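HI0065 (Haemophilus influenzae, PDB 1HTW) is required for forming the threonylcarbamoyl group on adenosine 37 of tRNAs that read codons beginning with adenine, and binds ADP and magnesium as a P-loop nucleotide-binding protein. Local coordinates at residues E11-A22 with T48-I57; P123-I131 with L142-I153. One frame throughout, in Å; residues are numbered along the deposited sequence.

Interaction 1: residues E11-A22 with T48-I57. With ADP (adenosine-5'-diphosphate), chain H.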
loop_
_atom_site.group_PDB
_atom_site.type_symbol
_atom_site.label_atom_id
_atom_site.label_comp_id
_atom_site.label_asym_id
_atom_site.label_seq_id
_atom_site.Cartn_x
_atom_site.Cartn_y
_atom_site.Cartn_z
ATOM N N GLU A 11 -17.008 2.017 -5.685
ATOM C CA GLU A 11 -16.217 2.240 -4.468
ATOM C C GLU A 11 -16.384 1.173 -3.421
ATOM O O GLU A 11 -15.327 0.854 -2.788
ATOM C CB GLU A 11 -16.530 3.655 -3.947
ATOM C CG GLU A 11 -15.621 3.994 -2.757
ATOM C CD GLU A 11 -15.630 5.462 -2.413
ATOM O OE1 GLU A 11 -15.931 6.278 -3.308
ATOM O OE2 GLU A 11 -15.354 5.783 -1.234
ATOM N N PHE A 12 -17.527 0.555 -3.221
ATOM C CA PHE A 12 -17.714 -0.501 -2.225
ATOM C C PHE A 12 -16.818 -1.686 -2.524
ATOM O O PHE A 12 -16.193 -2.368 -1.701
ATOM C CB PHE A 12 -19.159 -1.005 -2.200
ATOM C CG PHE A 12 -19.936 -0.551 -0.981
ATOM C CD1 PHE A 12 -19.463 -0.837 0.275
ATOM C CD2 PHE A 12 -21.115 0.152 -1.133
ATOM C CE1 PHE A 12 -20.229 -0.492 1.398
ATOM C CE2 PHE A 12 -21.844 0.563 -0.027
ATOM C CZ PHE A 12 -21.389 0.213 1.238
ATOM N N SER A 13 -16.715 -1.930 -3.865
ATOM C CA SER A 13 -15.840 -3.019 -4.302
ATOM C C SER A 13 -14.377 -2.669 -4.051
ATOM O O SER A 13 -13.591 -3.615 -3.820
ATOM C CB SER A 13 -16.062 -3.216 -5.833
ATOM O OG SER A 13 -17.388 -3.780 -5.976
ATOM N N MET A 14 -13.966 -1.436 -4.097
ATOM C CA MET A 14 -12.580 -1.076 -3.866
ATOM C C MET A 14 -12.266 -1.369 -2.355
ATOM O O MET A 14 -11.176 -1.815 -2.062
ATOM C CB MET A 14 -12.286 0.402 -4.086
ATOM C CG MET A 14 -10.855 0.800 -3.956
ATOM S SD MET A 14 -9.628 -0.049 -5.167
ATOM C CE MET A 14 -9.352 1.350 -6.394
ATOM N N LEU A 15 -13.266 -0.979 -1.556
ATOM C CA LEU A 15 -13.055 -1.213 -0.088
ATOM C C LEU A 15 -13.027 -2.692 0.248
ATOM O O LEU A 15 -12.069 -3.066 1.019
ATOM C CB LEU A 15 -14.179 -0.481 0.631
ATOM C CG LEU A 15 -14.241 1.029 0.468
ATOM C CD1 LEU A 15 -15.537 1.568 1.098
ATOM C CD2 LEU A 15 -13.008 1.748 0.944
ATOM N N ARG A 16 -13.832 -3.529 -0.311
ATOM C CA ARG A 16 -13.831 -4.968 -0.126
ATOM C C ARG A 16 -12.524 -5.557 -0.633
ATOM O O ARG A 16 -11.947 -6.463 0.014
ATOM C CB ARG A 16 -15.011 -5.600 -0.874
ATOM C CG ARG A 16 -15.058 -7.134 -0.775
ATOM C CD ARG A 16 -16.307 -7.655 -1.496
ATOM N NE ARG A 16 -16.271 -9.088 -1.705
ATOM C CZ ARG A 16 -16.408 -9.735 -2.861
ATOM N NH1 ARG A 16 -16.560 -9.076 -4.001
ATOM N NH2 ARG A 16 -16.395 -11.062 -2.869
ATOM N N PHE A 17 -12.019 -5.068 -1.775
ATOM C CA PHE A 17 -10.749 -5.578 -2.260
ATOM C C PHE A 17 -9.596 -5.161 -1.356
ATOM O O PHE A 17 -8.762 -5.994 -1.005
ATOM C CB PHE A 17 -10.459 -5.016 -3.703
ATOM C CG PHE A 17 -9.149 -5.581 -4.223
ATOM C CD1 PHE A 17 -9.173 -6.810 -4.896
ATOM C CD2 PHE A 17 -7.975 -4.907 -4.048
ATOM C CE1 PHE A 17 -7.949 -7.323 -5.364
ATOM C CE2 PHE A 17 -6.770 -5.438 -4.464
ATOM C CZ PHE A 17 -6.784 -6.656 -5.154
ATOM N N GLY A 18 -9.652 -3.926 -0.806
ATOM C CA GLY A 18 -8.597 -3.546 0.148
ATOM C C GLY A 18 -8.637 -4.470 1.394
ATOM O O GLY A 18 -7.565 -4.871 1.869
ATOM N N LYS A 19 -9.816 -4.773 1.864
ATOM C CA LYS A 19 -9.918 -5.598 3.116
ATOM C C LYS A 19 -9.305 -6.991 2.800
ATOM O O LYS A 19 -8.458 -7.478 3.553
ATOM C CB LYS A 19 -11.338 -5.778 3.554
ATOM C CG LYS A 19 -11.459 -6.702 4.808
ATOM C CD LYS A 19 -12.889 -6.891 5.239
ATOM C CE LYS A 19 -13.046 -7.998 6.274
ATOM N NZ LYS A 19 -12.156 -7.822 7.466
ATOM N N LYS A 20 -9.694 -7.541 1.652
ATOM C CA LYS A 20 -9.138 -8.886 1.286
ATOM C C LYS A 20 -7.634 -8.822 1.107
ATOM O O LYS A 20 -6.942 -9.716 1.659
ATOM C CB LYS A 20 -9.811 -9.400 0.011
ATOM C CG LYS A 20 -9.264 -10.738 -0.485
ATOM C CD LYS A 20 -9.927 -11.209 -1.767
ATOM C CE LYS A 20 -9.807 -12.742 -1.907
ATOM N NZ LYS A 20 -8.827 -13.075 -2.977
ATOM N N PHE A 21 -7.078 -7.823 0.449
ATOM C CA PHE A 21 -5.654 -7.691 0.238
ATOM C C PHE A 21 -4.909 -7.519 1.568
ATOM O O PHE A 21 -3.883 -8.118 1.874
ATOM C CB PHE A 21 -5.410 -6.479 -0.674
ATOM C CG PHE A 21 -4.037 -6.137 -1.108
ATOM C CD1 PHE A 21 -3.083 -7.101 -1.370
ATOM C CD2 PHE A 21 -3.665 -4.812 -1.377
ATOM C CE1 PHE A 21 -1.799 -6.737 -1.773
ATOM C CE2 PHE A 21 -2.426 -4.441 -1.815
ATOM C CZ PHE A 21 -1.434 -5.442 -1.989
ATOM N N ALA A 22 -5.442 -6.660 2.457
ATOM C CA ALA A 22 -4.764 -6.412 3.745
ATOM C C ALA A 22 -4.828 -7.689 4.621
ATOM O O ALA A 22 -3.793 -7.994 5.243
ATOM C CB ALA A 22 -5.475 -5.287 4.494
ATOM N N THR A 48 -8.253 5.707 -1.289
ATOM C CA THR A 48 -9.444 4.959 -0.969
ATOM C C THR A 48 -9.155 3.432 -0.771
ATOM O O THR A 48 -9.728 2.858 0.124
ATOM C CB THR A 48 -10.488 5.041 -2.101
ATOM O OG1 THR A 48 -10.848 6.490 -2.073
ATOM C CG2 THR A 48 -11.703 4.236 -1.836
ATOM N N LEU A 49 -8.220 2.971 -1.591
ATOM C CA LEU A 49 -7.833 1.532 -1.390
ATOM C C LEU A 49 -7.081 1.403 -0.021
ATOM O O LEU A 49 -7.491 0.451 0.647
ATOM C CB LEU A 49 -6.803 1.162 -2.488
ATOM C CG LEU A 49 -6.165 -0.229 -2.299
ATOM C CD1 LEU A 49 -7.204 -1.310 -2.103
ATOM C CD2 LEU A 49 -5.250 -0.567 -3.490
ATOM N N THR A 50 -6.242 2.324 0.234
ATOM C CA THR A 50 -5.546 2.318 1.574
ATOM C C THR A 50 -6.581 2.354 2.685
ATOM O O THR A 50 -6.469 1.640 3.693
ATOM C CB THR A 50 -4.685 3.557 1.663
ATOM O OG1 THR A 50 -3.616 3.450 0.694
ATOM C CG2 THR A 50 -3.980 3.620 3.059
ATOM N N ARG A 51 -7.588 3.196 2.547
ATOM C CA ARG A 51 -8.668 3.221 3.557
ATOM C C ARG A 51 -9.375 1.919 3.712
ATOM O O ARG A 51 -9.630 1.398 4.831
ATOM C CB ARG A 51 -9.590 4.418 3.289
ATOM C CG ARG A 51 -10.860 4.472 4.113
ATOM C CD ARG A 51 -11.679 5.751 3.704
ATOM N NE ARG A 51 -12.793 5.511 2.839
ATOM C CZ ARG A 51 -13.934 4.926 2.933
ATOM N NH1 ARG A 51 -14.358 4.241 4.009
ATOM N NH2 ARG A 51 -14.750 4.883 1.855
ATOM N N GLY A 52 -9.731 1.236 2.623
ATOM C CA GLY A 52 -10.393 -0.065 2.690
ATOM C C GLY A 52 -9.376 -1.082 3.411
ATOM O O GLY A 52 -9.926 -1.933 4.085
ATOM N N MET A 53 -8.148 -0.962 3.095
ATOM C CA MET A 53 -7.148 -1.923 3.731
ATOM C C MET A 53 -7.127 -1.663 5.246
ATOM O O MET A 53 -7.367 -2.619 6.002
ATOM C CB MET A 53 -5.801 -1.739 3.138
ATOM C CG MET A 53 -5.591 -2.081 1.625
ATOM S SD MET A 53 -3.941 -1.778 0.898
ATOM C CE MET A 53 -2.911 -3.228 1.766
ATOM N N LEU A 54 -6.988 -0.409 5.626
ATOM C CA LEU A 54 -6.802 -0.166 7.124
ATOM C C LEU A 54 -8.078 -0.325 7.877
ATOM O O LEU A 54 -8.150 -0.920 8.985
ATOM C CB LEU A 54 -6.237 1.242 7.285
ATOM C CG LEU A 54 -4.879 1.575 6.707
ATOM C CD1 LEU A 54 -4.568 3.071 6.796
ATOM C CD2 LEU A 54 -3.785 0.846 7.507
ATOM N N GLN A 55 -9.215 0.256 7.416
ATOM C CA GLN A 55 -10.472 0.143 8.061
ATOM C C GLN A 55 -11.006 -1.260 7.963
ATOM O O GLN A 55 -11.740 -1.815 8.815
ATOM C CB GLN A 55 -11.532 1.201 7.524
ATOM C CG GLN A 55 -11.027 2.605 7.866
ATOM C CD GLN A 55 -12.009 3.676 7.275
ATOM O OE1 GLN A 55 -12.748 3.293 6.390
ATOM N NE2 GLN A 55 -12.028 4.859 7.870
ATOM N N GLY A 56 -10.594 -1.915 6.828
ATOM C CA GLY A 56 -11.033 -3.309 6.607
ATOM C C GLY A 56 -10.459 -4.269 7.668
ATOM O O GLY A 56 -11.215 -5.214 7.986
ATOM N N ILE A 57 -9.280 -3.976 8.137
ATOM C CA ILE A 57 -8.695 -4.892 9.198
ATOM C C ILE A 57 -8.963 -4.283 10.568
ATOM O O ILE A 57 -8.403 -4.784 11.572
ATOM C CB ILE A 57 -7.222 -5.121 8.951
ATOM C CG1 ILE A 57 -6.356 -3.893 8.755
ATOM C CG2 ILE A 57 -7.048 -6.049 7.715
ATOM C CD1 ILE A 57 -4.851 -4.128 8.755
HETATM P PB ADP H . -5.768 8.994 -5.093
HETATM O O1B ADP H . -5.160 8.752 -3.707
HETATM O O2B ADP H . -5.281 8.046 -6.104
HETATM O O3B ADP H . -5.453 10.504 -5.479
HETATM P PA ADP H . -8.349 9.080 -3.775
HETATM O O1A ADP H . -8.029 10.204 -2.844
HETATM O O2A ADP H . -8.608 7.772 -3.136
HETATM O O3A ADP H . -7.297 8.973 -4.952
HETATM O "O5'" ADP H . -9.675 9.516 -4.564
HETATM C "C5'" ADP H . -10.547 8.633 -5.220
HETATM C "C4'" ADP H . -11.875 9.397 -5.472
HETATM O "O4'" ADP H . -12.653 8.669 -6.420
HETATM C "C3'" ADP H . -12.710 9.566 -4.222
HETATM O "O3'" ADP H . -13.318 10.896 -4.191
HETATM C "C2'" ADP H . -13.679 8.408 -4.361
HETATM O "O2'" ADP H . -14.870 8.542 -3.610
HETATM C "C1'" ADP H . -13.872 8.301 -5.890
HETATM N N9 ADP H . -14.213 6.971 -6.330
HETATM C C8 ADP H . -15.250 6.629 -7.150
HETATM N N7 ADP H . -15.338 5.396 -7.513
HETATM C C5 ADP H . -14.301 4.847 -6.895
HETATM C C6 ADP H . -13.884 3.541 -6.992
HETATM N N6 ADP H . -14.454 2.601 -7.731
HETATM N N1 ADP H . -12.711 3.273 -6.351
HETATM C C2 ADP H . -12.068 4.238 -5.672
HETATM N N3 ADP H . -12.369 5.549 -5.560
HETATM C C4 ADP H . -13.552 5.749 -6.190
#

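Interaction 2: residues P123-I131 with L142-I153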
loop_
_atom_site.group_PDB
_atom_site.type_symbol
_atom_site.label_atom_id
_atom_site.label_comp_id
_atom_site.label_asym_id
_atom_site.label_seq_id
_atom_site.Cartn_x
_atom_site.Cartn_y
_atom_site.Cartn_z
ATOM N N PRO A 123 13.073 1.008 0.174
ATOM C CA PRO A 123 13.285 -0.385 -0.159
ATOM C C PRO A 123 12.408 -0.735 -1.378
ATOM O O PRO A 123 11.357 -0.115 -1.574
ATOM C CB PRO A 123 12.810 -1.155 1.063
ATOM C CG PRO A 123 12.756 -0.159 2.172
ATOM C CD PRO A 123 12.541 1.195 1.531
ATOM N N GLU A 124 12.868 -1.678 -2.173
ATOM C CA GLU A 124 12.188 -2.081 -3.392
ATOM C C GLU A 124 10.811 -2.649 -3.025
ATOM O O GLU A 124 10.646 -3.149 -1.918
ATOM C CB GLU A 124 12.976 -3.139 -4.155
ATOM C CG GLU A 124 12.342 -3.559 -5.471
ATOM C CD GLU A 124 12.582 -5.019 -5.804
ATOM O OE1 GLU A 124 13.614 -5.571 -5.363
ATOM O OE2 GLU A 124 11.718 -5.613 -6.484
ATOM N N ALA A 125 9.861 -2.505 -3.953
ATOM C CA ALA A 125 8.515 -2.987 -3.679
ATOM C C ALA A 125 8.423 -4.517 -3.734
ATOM O O ALA A 125 9.042 -5.123 -4.586
ATOM C CB ALA A 125 7.526 -2.455 -4.718
ATOM N N ASP A 126 7.529 -5.048 -2.905
ATOM C CA ASP A 126 7.221 -6.478 -3.023
ATOM C C ASP A 126 6.114 -6.616 -4.082
ATOM O O ASP A 126 6.050 -7.591 -4.805
ATOM C CB ASP A 126 6.748 -7.065 -1.697
ATOM C CG ASP A 126 7.920 -7.175 -0.730
ATOM O OD1 ASP A 126 8.791 -8.080 -0.947
ATOM O OD2 ASP A 126 8.046 -6.362 0.207
ATOM N N ILE A 127 5.240 -5.596 -4.098
ATOM C CA ILE A 127 4.095 -5.691 -5.050
ATOM C C ILE A 127 3.749 -4.248 -5.494
ATOM O O ILE A 127 3.899 -3.327 -4.705
ATOM C CB ILE A 127 2.915 -6.355 -4.375
ATOM C CG1 ILE A 127 1.732 -6.640 -5.319
ATOM C CG2 ILE A 127 2.423 -5.551 -3.183
ATOM C CD1 ILE A 127 1.010 -7.937 -4.908
ATOM N N LEU A 128 3.496 -4.133 -6.780
ATOM C CA LEU A 128 3.007 -2.851 -7.334
ATOM C C LEU A 128 1.506 -2.994 -7.480
ATOM O O LEU A 128 1.023 -4.003 -7.978
ATOM C CB LEU A 128 3.565 -2.575 -8.737
ATOM C CG LEU A 128 5.046 -2.692 -8.939
ATOM C CD1 LEU A 128 5.427 -2.330 -10.389
ATOM C CD2 LEU A 128 5.787 -1.771 -7.976
ATOM N N VAL A 129 0.762 -1.921 -7.127
ATOM C CA VAL A 129 -0.687 -1.980 -7.369
ATOM C C VAL A 129 -0.983 -0.847 -8.366
ATOM O O VAL A 129 -0.873 0.323 -7.974
ATOM C CB VAL A 129 -1.443 -1.646 -6.050
ATOM C CG1 VAL A 129 -2.935 -1.670 -6.299
ATOM C CG2 VAL A 129 -1.116 -2.697 -4.985
ATOM N N ASN A 130 -1.290 -1.194 -9.622
ATOM C CA ASN A 130 -1.451 -0.105 -10.625
ATOM C C ASN A 130 -2.934 0.066 -10.860
ATOM O O ASN A 130 -3.622 -0.883 -11.272
ATOM C CB ASN A 130 -0.783 -0.580 -11.935
ATOM C CG ASN A 130 0.723 -0.656 -11.833
ATOM O OD1 ASN A 130 1.326 -0.051 -10.953
ATOM N ND2 ASN A 130 1.380 -1.451 -12.694
ATOM N N ILE A 131 -3.509 1.222 -10.517
ATOM C CA ILE A 131 -4.919 1.428 -10.588
ATOM C C ILE A 131 -5.272 2.255 -11.865
ATOM O O ILE A 131 -4.782 3.364 -11.951
ATOM C CB ILE A 131 -5.407 2.291 -9.363
ATOM C CG1 ILE A 131 -4.938 1.571 -8.062
ATOM C CG2 ILE A 131 -6.932 2.338 -9.379
ATOM C CD1 ILE A 131 -5.508 2.309 -6.812
ATOM N N LEU A 142 -2.174 -6.074 -10.032
ATOM C CA LEU A 142 -1.129 -6.278 -8.989
ATOM C C LEU A 142 0.018 -7.027 -9.689
ATOM O O LEU A 142 -0.202 -8.048 -10.378
ATOM C CB LEU A 142 -1.678 -7.168 -7.869
ATOM C CG LEU A 142 -2.752 -6.657 -6.941
ATOM C CD1 LEU A 142 -2.904 -7.611 -5.727
ATOM C CD2 LEU A 142 -2.424 -5.279 -6.424
ATOM N N ILE A 143 1.211 -6.553 -9.489
ATOM C CA ILE A 143 2.406 -7.070 -10.090
ATOM C C ILE A 143 3.417 -7.411 -8.958
ATOM O O ILE A 143 3.874 -6.546 -8.254
ATOM C CB ILE A 143 3.012 -6.091 -11.091
ATOM C CG1 ILE A 143 1.977 -5.743 -12.195
ATOM C CG2 ILE A 143 4.222 -6.743 -11.787
ATOM C CD1 ILE A 143 2.529 -4.685 -13.139
ATOM N N ALA A 144 3.810 -8.696 -8.987
ATOM C CA ALA A 144 4.781 -9.126 -7.954
ATOM C C ALA A 144 6.172 -8.696 -8.387
ATOM O O ALA A 144 6.482 -8.800 -9.598
ATOM C CB ALA A 144 4.745 -10.654 -7.847
ATOM N N GLN A 145 6.983 -8.223 -7.440
ATOM C CA GLN A 145 8.341 -7.836 -7.754
ATOM C C GLN A 145 9.361 -8.753 -7.037
ATOM O O GLN A 145 10.501 -8.818 -7.477
ATOM C CB GLN A 145 8.637 -6.405 -7.272
ATOM C CG GLN A 145 9.398 -5.566 -8.270
ATOM C CD GLN A 145 8.484 -4.933 -9.305
ATOM O OE1 GLN A 145 8.726 -3.797 -9.706
ATOM N NE2 GLN A 145 7.429 -5.643 -9.665
ATOM N N THR A 146 8.898 -9.355 -5.965
ATOM C CA THR A 146 9.788 -10.244 -5.174
ATOM C C THR A 146 9.134 -11.584 -5.058
ATOM O O THR A 146 7.971 -11.816 -5.339
ATOM C CB THR A 146 10.001 -9.667 -3.756
ATOM O OG1 THR A 146 8.717 -9.609 -3.103
ATOM C CG2 THR A 146 10.688 -8.322 -3.760
ATOM N N ASN A 147 9.871 -12.538 -4.406
ATOM C CA ASN A 147 9.246 -13.799 -4.064
ATOM C C ASN A 147 8.057 -13.621 -3.149
ATOM O O ASN A 147 7.050 -14.322 -3.255
ATOM C CB ASN A 147 10.373 -14.612 -3.328
ATOM C CG ASN A 147 9.928 -16.036 -3.119
ATOM O OD1 ASN A 147 9.848 -16.817 -4.079
ATOM N ND2 ASN A 147 9.610 -16.375 -1.869
ATOM N N LEU A 148 8.155 -12.696 -2.186
ATOM C CA LEU A 148 7.016 -12.467 -1.282
ATOM C C LEU A 148 5.838 -11.950 -2.131
ATOM O O LEU A 148 4.715 -12.379 -1.910
ATOM C CB LEU A 148 7.405 -11.439 -0.186
ATOM C CG LEU A 148 6.227 -11.055 0.751
ATOM C CD1 LEU A 148 5.539 -12.225 1.387
ATOM C CD2 LEU A 148 6.714 -10.063 1.801
ATOM N N GLY A 149 6.165 -11.075 -3.083
ATOM C CA GLY A 149 5.063 -10.587 -3.981
ATOM C C GLY A 149 4.361 -11.721 -4.664
ATOM O O GLY A 149 3.137 -11.837 -4.799
ATOM N N LYS A 150 5.172 -12.697 -5.179
ATOM C CA LYS A 150 4.565 -13.878 -5.784
ATOM C C LYS A 150 3.637 -14.628 -4.888
ATOM O O LYS A 150 2.533 -15.059 -5.221
ATOM C CB LYS A 150 5.660 -14.783 -6.377
ATOM C CG LYS A 150 5.141 -16.214 -6.565
ATOM C CD LYS A 150 5.824 -16.889 -7.747
ATOM C CE LYS A 150 5.251 -18.283 -7.975
ATOM N NZ LYS A 150 3.828 -18.213 -8.432
ATOM N N ASN A 151 4.046 -14.798 -3.589
ATOM C CA ASN A 151 3.240 -15.448 -2.585
ATOM C C ASN A 151 1.953 -14.677 -2.262
ATOM O O ASN A 151 0.899 -15.274 -2.043
ATOM C CB ASN A 151 4.089 -15.649 -1.312
ATOM C CG ASN A 151 5.087 -16.812 -1.542
ATOM O OD1 ASN A 151 4.807 -17.713 -2.323
ATOM N ND2 ASN A 151 6.178 -16.790 -0.815
ATOM N N ILE A 152 2.056 -13.349 -2.293
ATOM C CA ILE A 152 0.866 -12.524 -2.077
ATOM C C ILE A 152 -0.158 -12.729 -3.191
ATOM O O ILE A 152 -1.329 -12.921 -2.924
ATOM C CB ILE A 152 1.218 -11.034 -1.980
ATOM C CG1 ILE A 152 1.990 -10.731 -0.687
ATOM C CG2 ILE A 152 -0.080 -10.205 -1.998
ATOM C CD1 ILE A 152 2.774 -9.460 -0.724
ATOM N N ILE A 153 0.341 -12.713 -4.439
ATOM C CA ILE A 153 -0.566 -12.886 -5.565
ATOM C C ILE A 153 -1.186 -14.281 -5.591
ATOM O O ILE A 153 -2.387 -14.420 -5.847
ATOM C CB ILE A 153 0.185 -12.561 -6.887
ATOM C CG1 ILE A 153 0.206 -11.023 -6.997
ATOM C CG2 ILE A 153 -0.590 -13.170 -8.065
ATOM C CD1 ILE A 153 1.014 -10.474 -8.145
#

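Interaction 1: residues E11-A22 with T48-I57
Backbone packing brings Leu15 against Gly52 and Gly18 against Met53, so closely that the helix axes approach to 6.8 Å, crossing at -54°. Glycines suit this crossing because they have no side chains to hold the helices apart: Gly18 lets Leu49 CD1 rest 3.5 Å from its CA, a tight fit, while Gly52 and Gly56, one helical turn apart, leave room for Leu15 and Lys19. Met53 CA also makes a CA-H...O contact with Gly18 O.

Among the apolar contacts, Met53 SD lies beside the Phe21 ring in an oblique Met-aromatic contact, and the bend at chi3 (72°) brings Met53 CE to 3.6 Å from Phe21 CD2. The small Ala22 fits its methyl between Met53 and Ile57.

Polar groups flank this core. Lys19 reaches alongside Gly56 and donates from NZ to Gly56 O (2.8 Å). Arg51 NH2 meets the anti lone pair of Glu11 OE2 at 3.3 Å, a long salt bridge lying in the guanidinium plane, while Leu15 CD2 lies over one guanidinium face, toward its rim. The other oxygen, Glu11 OE1, accepts from the ribose O2' of ADP (2.5 Å). Thr48 grips the alpha-phosphate oxygen O2A twice, through N and OG1, and Met14 CB lies 3.7 Å from adenine N1. The two helices supply part of the ADP pocket, Thr48 extending the P-loop (Walker A) grip of Lys46 and Thr47.

Interaction 2: residues P123-I131 with L142-I153
Asp126 turns its carboxylate toward Thr146, whose OG1 donates to the anti lone pair of OD1 at 2.6 Å; Lys32 forms a salt bridge with that same oxygen, and Met35 N donates to OD2. The amide of Gln145, swung round by a bend at chi2 (83°), lies beside Leu128, with OE1 3.7 Å from CD1. The Asn130 amide places ND2 near Ile143 CD1, but its hydrogen bonds go to Glu141 and Asn39.

Thr146 is the N-cap of the helix beginning at Asn147: its OG1 also accepts from Gly149 N, and a hydroxyl suits a place where it must both donate and accept. Gly149, without a side chain, brings its CA within 3.3 Å of Asp126 O in a CA-H...O contact; Asp126 O accepts its hydrogen bond from Gln145 N.

Leu128 and Ile143 form the hydrogen-bonded antiparallel pair, bonded in both directions (Leu128 N to Ile143 O, 2.9 Å). On the opposite face Val129 and Leu142 lie side by side, CG2 and CD2 only 3.2 Å apart, tighter than usual. In Ile127, chi1 near trans (-174°) swings CG1 away from the backbone N and carries CD1 onto Ile152 CG2 (3.8 Å) and Ile153 CG1.

The hairpin of strands 127-134 and 137-144 thus continues into helix 147-155, which packs over the Ile127 face; strand 34-39 flanks strand 127-134 on its other side, and helix 11-28 meets Val129 and Ile152.

How the interactions relate
Interaction 1 joins two helices in a buried contact beside the nucleotide; interaction 2 joins neighbouring strands and a following helix, and is only partly buried. Glycines set the spacing of the helices in the first, whereas in the second beta-sheet hydrogen bonds fix the register and an aspartate and a helix N-cap tie the turn. Some polar side chains of 11-22 and 48-57 (Glu11, Thr48) reach the ligand, whereas those of 123-131 and 142-153 bond within the protein. The two share one apolar layer: Phe21 touches both Val129 and Ile152, Leu49 packs on Val129, and Met14 on Ile131, so both helices touch strand 127-134 although the contact centres lie about 17 Å apart.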